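Long-range contact in glycosyl hydrolase (Streptomyces cattleya, PDB 7LR8), which probably hydrolyses the beta-1,4 bond between mannose and N-acetylglucosamine in N-glycan core fragments, as a family GH5 subfamily 18 glycosidase: residues R234-Y248 against C376-T390. The protein carries 1 engineered substitution. Sequence-based numbering, arbitrary orientation.
Sequences RYGTRSTATAQHAAY and CAPGGAVFEAFMRLT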
loop_
_atom_site.group_PDB
_atom_site.type_symbol
_atom_site.label_atom_id
_atom_site.label_comp_id
_atom_site.label_asym_id
_atom_site.label_seq_id
_atom_site.Cartn_x
_atom_site.Cartn_y
_atom_site.Cartn_z
ATOM N N ARG B 234 -21.797 -19.089 19.189
ATOM C CA ARG B 234 -21.947 -19.842 20.428
ATOM C C ARG B 234 -23.383 -19.856 20.932
ATOM O O ARG B 234 -23.883 -20.905 21.351
ATOM C CB ARG B 234 -21.027 -19.255 21.505
ATOM C CG ARG B 234 -21.137 -19.954 22.850
ATOM C CD ARG B 234 -20.096 -19.428 23.814
ATOM N NE ARG B 234 -18.749 -19.560 23.270
ATOM C CZ ARG B 234 -17.869 -20.476 23.661
ATOM N NH1 ARG B 234 -18.193 -21.348 24.606
ATOM N NH2 ARG B 234 -16.664 -20.518 23.108
ATOM N N TYR B 235 -24.059 -18.708 20.887
ATOM C CA TYR B 235 -25.386 -18.562 21.474
ATOM C C TYR B 235 -26.516 -18.596 20.456
ATOM O O TYR B 235 -27.660 -18.875 20.837
ATOM C CB TYR B 235 -25.444 -17.255 22.277
ATOM C CG TYR B 235 -24.364 -17.210 23.332
ATOM C CD1 TYR B 235 -24.461 -17.993 24.478
ATOM C CD2 TYR B 235 -23.225 -16.426 23.162
ATOM C CE1 TYR B 235 -23.472 -17.979 25.444
ATOM C CE2 TYR B 235 -22.222 -16.405 24.125
ATOM C CZ TYR B 235 -22.353 -17.183 25.260
ATOM O OH TYR B 235 -21.377 -17.176 26.226
ATOM N N GLY B 236 -26.232 -18.331 19.193
ATOM C CA GLY B 236 -27.206 -18.443 18.126
ATOM C C GLY B 236 -27.646 -17.079 17.620
ATOM O O GLY B 236 -27.653 -16.085 18.355
ATOM N N THR B 237 -28.046 -17.041 16.345
ATOM C CA THR B 237 -28.499 -15.799 15.718
ATOM C C THR B 237 -29.597 -15.104 16.520
ATOM O O THR B 237 -29.574 -13.883 16.707
ATOM C CB THR B 237 -29.022 -16.093 14.312
ATOM O OG1 THR B 237 -27.988 -16.679 13.515
ATOM C CG2 THR B 237 -29.507 -14.807 13.672
ATOM N N ARG B 238 -30.595 -15.866 16.967
ATOM C CA ARG B 238 -31.793 -15.293 17.566
ATOM C C ARG B 238 -31.741 -15.279 19.088
ATOM O O ARG B 238 -32.785 -15.181 19.736
ATOM C CB ARG B 238 -33.033 -16.045 17.077
ATOM C CG ARG B 238 -33.298 -15.879 15.591
ATOM C CD ARG B 238 -34.799 -15.932 15.299
ATOM N NE ARG B 238 -35.107 -15.639 13.902
ATOM C CZ ARG B 238 -35.142 -16.555 12.939
ATOM N NH1 ARG B 238 -34.894 -17.826 13.225
ATOM N NH2 ARG B 238 -35.437 -16.208 11.692
ATOM N N SER B 239 -30.546 -15.356 19.664
ATOM C CA SER B 239 -30.381 -15.440 21.105
ATOM C C SER B 239 -30.430 -14.057 21.747
ATOM O O SER B 239 -30.236 -13.024 21.098
ATOM C CB SER B 239 -29.049 -16.105 21.449
ATOM O OG SER B 239 -27.958 -15.317 20.969
ATOM N N THR B 240 -30.672 -14.057 23.058
ATOM C CA THR B 240 -30.579 -12.824 23.829
ATOM C C THR B 240 -29.178 -12.229 23.742
ATOM O O THR B 240 -29.023 -11.008 23.594
ATOM C CB THR B 240 -30.966 -13.098 25.285
ATOM O OG1 THR B 240 -32.286 -13.658 25.338
ATOM C CG2 THR B 240 -30.935 -11.817 26.105
ATOM N N ALA B 241 -28.141 -13.078 23.802
ATOM C CA ALA B 241 -26.767 -12.576 23.763
ATOM C C ALA B 241 -26.470 -11.860 22.455
ATOM O O ALA B 241 -25.763 -10.845 22.439
ATOM C CB ALA B 241 -25.767 -13.722 23.964
ATOM N N THR B 242 -26.990 -12.374 21.340
ATOM C CA THR B 242 -26.720 -11.721 20.066
ATOM C C THR B 242 -27.422 -10.367 19.988
ATOM O O THR B 242 -26.837 -9.391 19.505
ATOM C CB THR B 242 -27.135 -12.640 18.919
ATOM O OG1 THR B 242 -26.245 -13.765 18.883
ATOM C CG2 THR B 242 -27.065 -11.919 17.587
ATOM N N ALA B 243 -28.649 -10.277 20.511
ATOM C CA ALA B 243 -29.400 -9.020 20.456
ATOM C C ALA B 243 -28.862 -7.986 21.435
ATOM O O ALA B 243 -29.027 -6.780 21.217
ATOM C CB ALA B 243 -30.879 -9.271 20.747
ATOM N N GLN B 244 -28.262 -8.428 22.532
ATOM C CA GLN B 244 -27.827 -7.532 23.588
ATOM C C GLN B 244 -26.331 -7.257 23.538
ATOM O O GLN B 244 -25.803 -6.584 24.430
ATOM C CB GLN B 244 -28.213 -8.126 24.950
ATOM C CG GLN B 244 -29.732 -8.191 25.218
ATOM C CD GLN B 244 -30.281 -6.862 25.704
ATOM O OE1 GLN B 244 -29.531 -5.995 26.156
ATOM N NE2 GLN B 244 -31.594 -6.704 25.629
ATOM N N HIS B 245 -25.631 -7.761 22.522
ATOM C CA HIS B 245 -24.179 -7.655 22.539
ATOM C C HIS B 245 -23.726 -6.199 22.550
ATOM O O HIS B 245 -22.776 -5.843 23.258
ATOM C CB HIS B 245 -23.578 -8.410 21.350
ATOM C CG HIS B 245 -22.080 -8.398 21.342
ATOM N ND1 HIS B 245 -21.342 -7.370 20.786
ATOM C CD2 HIS B 245 -21.185 -9.259 21.880
ATOM C CE1 HIS B 245 -20.055 -7.618 20.958
ATOM N NE2 HIS B 245 -19.933 -8.749 21.629
ATOM N N ALA B 246 -24.393 -5.337 21.788
ATOM C CA ALA B 246 -23.957 -3.944 21.741
ATOM C C ALA B 246 -24.229 -3.226 23.062
ATOM O O ALA B 246 -23.392 -2.443 23.529
ATOM C CB ALA B 246 -24.627 -3.222 20.573
ATOM N N ALA B 247 -25.394 -3.472 23.679
ATOM C CA ALA B 247 -25.666 -2.919 25.004
ATOM C C ALA B 247 -24.669 -3.444 26.031
ATOM O O ALA B 247 -24.268 -2.725 26.951
ATOM C CB ALA B 247 -27.102 -3.251 25.432
ATOM N N TYR B 248 -24.262 -4.706 25.895
ATOM C CA TYR B 248 -23.235 -5.248 26.781
ATOM C C TYR B 248 -21.934 -4.460 26.684
ATOM O O TYR B 248 -21.321 -4.125 27.705
ATOM C CB TYR B 248 -22.970 -6.700 26.429
ATOM C CG TYR B 248 -21.772 -7.303 27.126
ATOM C CD1 TYR B 248 -21.686 -7.316 28.511
ATOM C CD2 TYR B 248 -20.761 -7.910 26.401
ATOM C CE1 TYR B 248 -20.601 -7.893 29.158
ATOM C CE2 TYR B 248 -19.681 -8.497 27.037
ATOM C CZ TYR B 248 -19.606 -8.486 28.409
ATOM O OH TYR B 248 -18.531 -9.076 29.040
ATOM N N CYS B 376 -14.625 -11.576 29.888
ATOM C CA CYS B 376 -15.610 -10.688 29.293
ATOM C C CYS B 376 -16.006 -11.107 27.888
ATOM O O CYS B 376 -16.997 -10.584 27.364
ATOM C CB CYS B 376 -15.072 -9.255 29.252
ATOM S SG CYS B 376 -14.705 -8.559 30.879
ATOM N N ALA B 377 -15.252 -12.019 27.272
ATOM C CA ALA B 377 -15.487 -12.439 25.904
ATOM C C ALA B 377 -16.641 -13.429 25.843
ATOM O O ALA B 377 -17.041 -13.986 26.869
ATOM C CB ALA B 377 -14.223 -13.080 25.334
ATOM N N PRO B 378 -17.203 -13.657 24.657
ATOM C CA PRO B 378 -18.201 -14.725 24.510
ATOM C C PRO B 378 -17.695 -16.034 25.102
ATOM O O PRO B 378 -16.554 -16.440 24.877
ATOM C CB PRO B 378 -18.392 -14.820 22.992
ATOM C CG PRO B 378 -18.106 -13.419 22.503
ATOM C CD PRO B 378 -17.023 -12.888 23.407
ATOM N N GLY B 379 -18.552 -16.694 25.884
ATOM C CA GLY B 379 -18.153 -17.874 26.621
ATOM C C GLY B 379 -17.579 -17.597 27.996
ATOM O O GLY B 379 -17.478 -18.530 28.805
ATOM N N GLY B 380 -17.218 -16.338 28.291
ATOM C CA GLY B 380 -16.609 -16.004 29.561
ATOM C C GLY B 380 -17.619 -15.803 30.675
ATOM O O GLY B 380 -18.811 -15.576 30.446
ATOM N N ALA B 381 -17.120 -15.872 31.911
ATOM C CA ALA B 381 -18.019 -15.869 33.063
ATOM C C ALA B 381 -18.721 -14.527 33.224
ATOM O O ALA B 381 -19.887 -14.483 33.629
ATOM C CB ALA B 381 -17.252 -16.229 34.336
ATOM N N VAL B 382 -18.029 -13.422 32.932
ATOM C CA VAL B 382 -18.655 -12.102 33.027
ATOM C C VAL B 382 -19.695 -11.933 31.922
ATOM O O VAL B 382 -20.826 -11.491 32.170
ATOM C CB VAL B 382 -17.575 -11.002 32.977
ATOM C CG1 VAL B 382 -18.181 -9.652 32.651
ATOM C CG2 VAL B 382 -16.829 -10.941 34.300
ATOM N N PHE B 383 -19.328 -12.310 30.693
ATOM C CA PHE B 383 -20.234 -12.245 29.549
ATOM C C PHE B 383 -21.542 -12.978 29.830
ATOM O O PHE B 383 -22.631 -12.423 29.644
ATOM C CB PHE B 383 -19.539 -12.848 28.321
ATOM C CG PHE B 383 -20.328 -12.734 27.037
ATOM C CD1 PHE B 383 -21.415 -13.567 26.783
ATOM C CD2 PHE B 383 -19.961 -11.808 26.069
ATOM C CE1 PHE B 383 -22.135 -13.463 25.605
ATOM C CE2 PHE B 383 -20.675 -11.705 24.874
ATOM C CZ PHE B 383 -21.763 -12.525 24.645
ATOM N N GLU B 384 -21.450 -14.237 30.267
ATOM C CA GLU B 384 -22.655 -15.044 30.456
ATOM C C GLU B 384 -23.466 -14.565 31.654
ATOM O O GLU B 384 -24.702 -14.582 31.613
ATOM C CB GLU B 384 -22.287 -16.521 30.600
ATOM C CG GLU B 384 -21.411 -17.017 29.457
ATOM C CD GLU B 384 -21.567 -18.498 29.159
ATOM O OE1 GLU B 384 -21.861 -19.275 30.092
ATOM O OE2 GLU B 384 -21.383 -18.881 27.984
ATOM N N ALA B 385 -22.800 -14.125 32.725
ATOM C CA ALA B 385 -23.552 -13.578 33.854
ATOM C C ALA B 385 -24.280 -12.299 33.461
ATOM O O ALA B 385 -25.403 -12.059 33.917
ATOM C CB ALA B 385 -22.630 -13.327 35.046
ATOM N N PHE B 386 -23.664 -11.462 32.624
ATOM C CA PHE B 386 -24.334 -10.239 32.185
ATOM C C PHE B 386 -25.569 -10.565 31.364
ATOM O O PHE B 386 -26.621 -9.934 31.528
ATOM C CB PHE B 386 -23.378 -9.358 31.369
ATOM C CG PHE B 386 -23.973 -8.023 30.969
ATOM C CD1 PHE B 386 -24.766 -7.910 29.830
ATOM C CD2 PHE B 386 -23.715 -6.881 31.719
ATOM C CE1 PHE B 386 -25.318 -6.680 29.462
ATOM C CE2 PHE B 386 -24.257 -5.642 31.364
ATOM C CZ PHE B 386 -25.060 -5.544 30.232
ATOM N N MET B 387 -25.458 -11.548 30.473
ATOM C CA MET B 387 -26.594 -11.911 29.639
ATOM C C MET B 387 -27.709 -12.547 30.453
ATOM O O MET B 387 -28.885 -12.373 30.118
ATOM C CB MET B 387 -26.148 -12.845 28.518
ATOM C CG MET B 387 -25.213 -12.169 27.510
ATOM S SD MET B 387 -25.914 -10.621 26.878
ATOM C CE MET B 387 -24.542 -10.040 25.853
ATOM N N ARG B 388 -27.371 -13.291 31.510
ATOM C CA ARG B 388 -28.423 -13.882 32.333
ATOM C C ARG B 388 -29.147 -12.807 33.137
ATOM O O ARG B 388 -30.380 -12.812 33.216
ATOM C CB ARG B 388 -27.839 -14.955 33.253
ATOM N N LEU B 389 -28.398 -11.869 33.725
ATOM C CA LEU B 389 -29.039 -10.742 34.398
ATOM C C LEU B 389 -29.910 -9.960 33.427
ATOM O O LEU B 389 -31.000 -9.498 33.787
ATOM C CB LEU B 389 -27.981 -9.824 35.014
ATOM C CG LEU B 389 -27.281 -10.303 36.280
ATOM C CD1 LEU B 389 -26.063 -9.426 36.544
ATOM C CD2 LEU B 389 -28.240 -10.279 37.458
ATOM N N THR B 390 -29.427 -9.788 32.192
ATOM C CA THR B 390 -30.188 -9.063 31.182
ATOM C C THR B 390 -31.484 -9.792 30.848
ATOM O O THR B 390 -32.556 -9.180 30.777
ATOM C CB THR B 390 -29.347 -8.874 29.925
ATOM O OG1 THR B 390 -28.275 -7.962 30.201
ATOM C CG2 THR B 390 -30.214 -8.314 28.800
HETATM O O HOH W 1 -28.566 -5.377 29.272
#
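Tyr248 drives its side chain into helix 381-390, lodging as a knob among Val382, Phe383, Phe386 and Met387. Its CB meets Met387 CE at 3.7 Å. One flank of the ring then follows Phe386, with CD1 lying over a face of that ring, toward the rim, 3.4 Å from Phe386 CD1. On the other flank CE2 reaches Phe383 CD2 at 3.5 Å, the two rings meeting obliquely. At the tip, OH donates to Cys376 O over 2.7 Å, in the carbonyl plane and on a lone pair. Chi1 of 171°, CG opposite the backbone N, sends the ring along this path. A phenylalanine here would probably leave Cys376 O without this donor and the ring less firmly fixed.

Phe383 is the reciprocal knob, received by Tyr235, Ala241, His245 and Tyr248. Its ring runs nearly parallel to that of Tyr235 (planes at 10°) but slid aside, so they barely overlap. Tyr235 OH accepts from Gly379 N at 2.9 Å, a bond that ties the end of helix 231-235 to the turn before helix 381-391. Glu384 OE2 also meets this hydroxyl, at the edge of the Tyr235 ring, but improbably close, so the exact length is doubtful. Met387, bent at chi2, lays SD 3.9 Å from Gln244 CB, while Thr390 CG2 packs 3.4 Å from Gln244 CD.

The helices 240-248 and 381-390 cross at 101°, their axes 10.0 Å apart. Tyr203 of helix 200-203 and Thr231 close in on Phe383, and helix 281-293 packs on Thr242 and Ala246. His245 bonds through ND1 to Ser225 of strand 221-225, linking this aromatic cluster to the parallel eight-stranded barrel, whereas helix 381-391 follows strand 358-362 of the small three-stranded C-terminal sheet.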